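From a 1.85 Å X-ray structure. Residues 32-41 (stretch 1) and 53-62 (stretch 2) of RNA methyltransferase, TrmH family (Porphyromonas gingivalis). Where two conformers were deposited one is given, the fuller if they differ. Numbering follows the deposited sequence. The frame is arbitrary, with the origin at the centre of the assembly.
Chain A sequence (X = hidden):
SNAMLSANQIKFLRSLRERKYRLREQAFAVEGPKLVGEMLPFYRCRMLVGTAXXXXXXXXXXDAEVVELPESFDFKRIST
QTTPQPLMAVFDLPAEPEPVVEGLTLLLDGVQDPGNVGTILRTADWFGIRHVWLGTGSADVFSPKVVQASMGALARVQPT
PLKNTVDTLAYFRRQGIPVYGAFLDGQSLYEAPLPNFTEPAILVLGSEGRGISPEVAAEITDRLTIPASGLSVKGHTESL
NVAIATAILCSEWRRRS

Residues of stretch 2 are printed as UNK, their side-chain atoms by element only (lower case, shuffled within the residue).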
# COMPACT_ATOMS: atom_id res chain seq x y z
N GLY A 32 6.62 15.40 4.55
CA GLY A 32 6.99 16.16 3.37
C GLY A 32 5.80 16.72 2.63
O GLY A 32 4.74 16.13 2.64
N PRO A 33 5.97 17.88 1.98
CA PRO A 33 4.84 18.54 1.32
C PRO A 33 4.16 17.72 0.23
O PRO A 33 2.96 17.87 0.04
CB PRO A 33 5.47 19.81 0.69
CG PRO A 33 6.96 19.62 0.77
CD PRO A 33 7.23 18.65 1.88
N LYS A 34 4.91 16.93 -0.52
CA LYS A 34 4.33 16.23 -1.68
C LYS A 34 3.30 15.20 -1.19
O LYS A 34 2.14 15.17 -1.63
CB LYS A 34 5.41 15.56 -2.53
CG LYS A 34 6.29 16.51 -3.30
CD LYS A 34 7.21 15.77 -4.30
CE LYS A 34 8.56 16.48 -4.42
NZ LYS A 34 9.37 15.97 -5.56
N LEU A 35 3.73 14.36 -0.25
CA LEU A 35 2.89 13.32 0.24
C LEU A 35 1.78 13.87 1.13
O LEU A 35 0.64 13.41 1.02
CB LEU A 35 3.70 12.23 0.96
CG LEU A 35 4.64 11.39 0.09
CD1 LEU A 35 5.54 10.59 1.02
CD2 LEU A 35 3.88 10.48 -0.86
N VAL A 36 2.09 14.85 1.98
CA VAL A 36 1.07 15.39 2.88
C VAL A 36 -0.02 16.07 2.05
O VAL A 36 -1.21 15.80 2.25
CB VAL A 36 1.68 16.35 3.95
CG1 VAL A 36 0.58 17.08 4.71
CG2 VAL A 36 2.56 15.56 4.94
N GLY A 37 0.38 16.90 1.08
CA GLY A 37 -0.56 17.60 0.20
C GLY A 37 -1.47 16.63 -0.53
O GLY A 37 -2.70 16.80 -0.56
N GLU A 38 -0.91 15.58 -1.09
CA GLU A 38 -1.75 14.64 -1.80
C GLU A 38 -2.69 13.83 -0.93
O GLU A 38 -3.79 13.47 -1.40
CB GLU A 38 -0.94 13.71 -2.67
CG GLU A 38 -1.84 13.05 -3.70
CD GLU A 38 -1.20 12.89 -5.03
OE1 GLU A 38 0.04 13.09 -5.11
OE2 GLU A 38 -1.95 12.58 -5.99
N MSE A 39 -2.30 13.53 0.30
CA MSE A 39 -3.11 12.63 1.12
C MSE A 39 -4.11 13.35 2.05
O MSE A 39 -5.06 12.74 2.55
CB MSE A 39 -2.19 11.67 1.90
CG MSE A 39 -1.27 10.81 1.03
SE MSE A 39 -0.03 9.72 2.15
CE MSE A 39 -1.34 8.57 3.08
N LEU A 40 -3.91 14.66 2.26
CA LEU A 40 -4.85 15.45 3.08
C LEU A 40 -6.34 15.28 2.74
O LEU A 40 -7.16 15.15 3.64
CB LEU A 40 -4.47 16.95 3.13
CG LEU A 40 -3.44 17.34 4.18
CD1 LEU A 40 -2.83 18.73 3.87
CD2 LEU A 40 -4.01 17.28 5.61
N PRO A 41 -6.70 15.35 1.44
CA PRO A 41 -8.12 15.21 1.09
C PRO A 41 -8.71 13.83 1.37
O PRO A 41 -9.94 13.65 1.28
CB PRO A 41 -8.15 15.46 -0.42
CG PRO A 41 -6.87 16.18 -0.72
CD PRO A 41 -5.87 15.60 0.25
N UNK A 53 6.48 28.29 5.91
CA UNK A 53 6.50 28.19 4.44
C UNK A 53 5.82 26.90 3.97
O UNK A 53 5.18 26.88 2.92
c UNK A 53 7.93 28.29 3.90
N UNK A 54 5.96 25.84 4.76
CA UNK A 54 5.28 24.57 4.46
C UNK A 54 3.79 24.63 4.76
O UNK A 54 2.98 24.16 3.96
c UNK A 54 7.40 23.16 4.78
se UNK A 54 7.50 22.61 2.91
c UNK A 54 7.96 24.33 2.07
c UNK A 54 5.95 23.41 5.21
N UNK A 55 3.42 25.22 5.89
CA UNK A 55 2.01 25.25 6.27
C UNK A 55 1.14 26.13 5.35
O UNK A 55 -0.03 25.84 5.11
c UNK A 55 2.45 24.75 8.78
c UNK A 55 1.70 23.41 8.77
c UNK A 55 2.37 25.39 10.16
c UNK A 55 1.86 25.69 7.73
N UNK A 56 1.72 27.22 4.85
CA UNK A 56 0.95 28.12 4.01
C UNK A 56 0.52 27.45 2.69
O UNK A 56 -0.49 27.82 2.08
n UNK A 56 2.00 33.10 0.14
c UNK A 56 1.74 29.39 3.72
n UNK A 56 4.17 32.88 0.89
c UNK A 56 2.91 32.43 0.84
c UNK A 56 2.84 29.21 2.68
c UNK A 56 3.47 30.52 2.29
n UNK A 56 2.56 31.33 1.48
N UNK A 57 1.30 26.44 2.27
CA UNK A 57 1.09 25.79 0.97
C UNK A 57 0.01 24.72 1.00
O UNK A 57 -0.43 24.26 -0.04
c UNK A 57 2.39 25.22 0.44
N UNK A 58 -0.44 24.33 2.20
CA UNK A 58 -1.50 23.33 2.29
C UNK A 58 -2.74 23.96 2.93
O UNK A 58 -2.61 24.80 3.83
c UNK A 58 -1.07 22.08 3.11
c UNK A 58 0.06 21.34 2.40
c UNK A 58 -0.63 22.47 4.49
N UNK A 59 -3.93 23.54 2.49
CA UNK A 59 -5.13 24.05 3.15
C UNK A 59 -5.19 23.47 4.53
O UNK A 59 -5.06 22.25 4.71
o UNK A 59 -6.39 22.62 1.62
c UNK A 59 -6.43 23.82 2.36
N UNK A 60 -5.31 24.35 5.51
CA UNK A 60 -5.33 23.99 6.91
C UNK A 60 -6.39 22.92 7.11
O UNK A 60 -7.54 23.09 6.69
c UNK A 60 -5.00 25.06 9.17
o UNK A 60 -5.14 26.40 7.16
c UNK A 60 -5.64 25.21 7.80
N UNK A 61 -6.00 21.78 7.72
CA UNK A 61 -6.95 20.69 7.96
C UNK A 61 -8.02 21.13 8.95
O UNK A 61 -7.72 21.86 9.90
c UNK A 61 -4.66 21.49 8.25
c UNK A 61 -4.66 20.01 8.39
c UNK A 61 -6.09 19.60 8.61
N UNK A 62 -9.25 20.72 8.70
CA UNK A 62 -10.31 21.03 9.64
C UNK A 62 -10.13 20.23 10.94
O UNK A 62 -9.94 19.00 10.93
c UNK A 62 -11.71 20.86 9.03
c UNK A 62 -12.94 23.75 7.20
n UNK A 62 -13.42 24.05 8.40
c UNK A 62 -12.35 22.14 8.59
c UNK A 62 -13.06 23.07 9.28
n UNK A 62 -12.29 22.60 7.29

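Position 53 carries a single carbon, and its CB lies beyond reach of stretch 1; one carbon and nothing more makes it Ala-53. Position 54 has an unbranched chain of two carbons, a selenium and a last carbon, with CB directed toward the first helix and the selenium 3.7 Å from CG of Pro-33. Selenium in such a chain means selenomethionine, Met-54, whose first two chi angles are both m.

Position 55 holds four carbons, forked at the second, and touches nothing on stretch 1: Leu-55. Position 56 runs through three carbons to a nitrogen, then to a carbon bearing two more nitrogens, a guanidinium that can only be Arg-56; it too stays clear of the contact. Position 57 has one carbon, pointing toward the first helix but reaching none of it, hence Ala-57.

At position 58 one carbon carries two others. That CB sits 3.9 Å from CD1 of Leu-40, and one of the outer carbons lies 4.4 Å from CA of Gly-37. Three carbons branched at CB, with no oxygen, give Val-58, and the outer carbon facing Gly-37 is CG1.

Position 59 has a carbon and then an oxygen, directed sideways; its contribution is backbone, with O 4.3 Å from CD1 of Leu-40. This is Ser-59. Position 60 has a carbon bearing one oxygen and one carbon, points away and makes no contact: Thr-60. In position 61 three carbons close a ring onto the backbone N, and the middle one of the three approaches CD2 of Leu-40 at 4.0 Å; the residue is Pro-61, that atom its CG. Position 62 ends in a five-membered ring of three carbons and two nitrogens, out of reach, so His-62.

The contact is small, burying 245 Å² over both sides, and apolar, with no hydrogen bond across it. Its rule is spacing: Pro-33, Gly-37 and Leu-40 come at steps of four and three, and their nearest CA partners are Met-54, Val-58 and Pro-61, at the same steps. The backbones come closest at Gly-37, whose CA is 6.2 Å from CA of Val-58. An ideal CB there would clash with O of Pro-33, at 2.9 Å, while CG1 of Val-58, at 4.3 Å, would leave it room. Leu-40, giving up the most surface, spans the far end by setting CD1 against Val-58 and CD2 against Pro-61.

Stretch 2 (53-62) AMLRAVSTPH
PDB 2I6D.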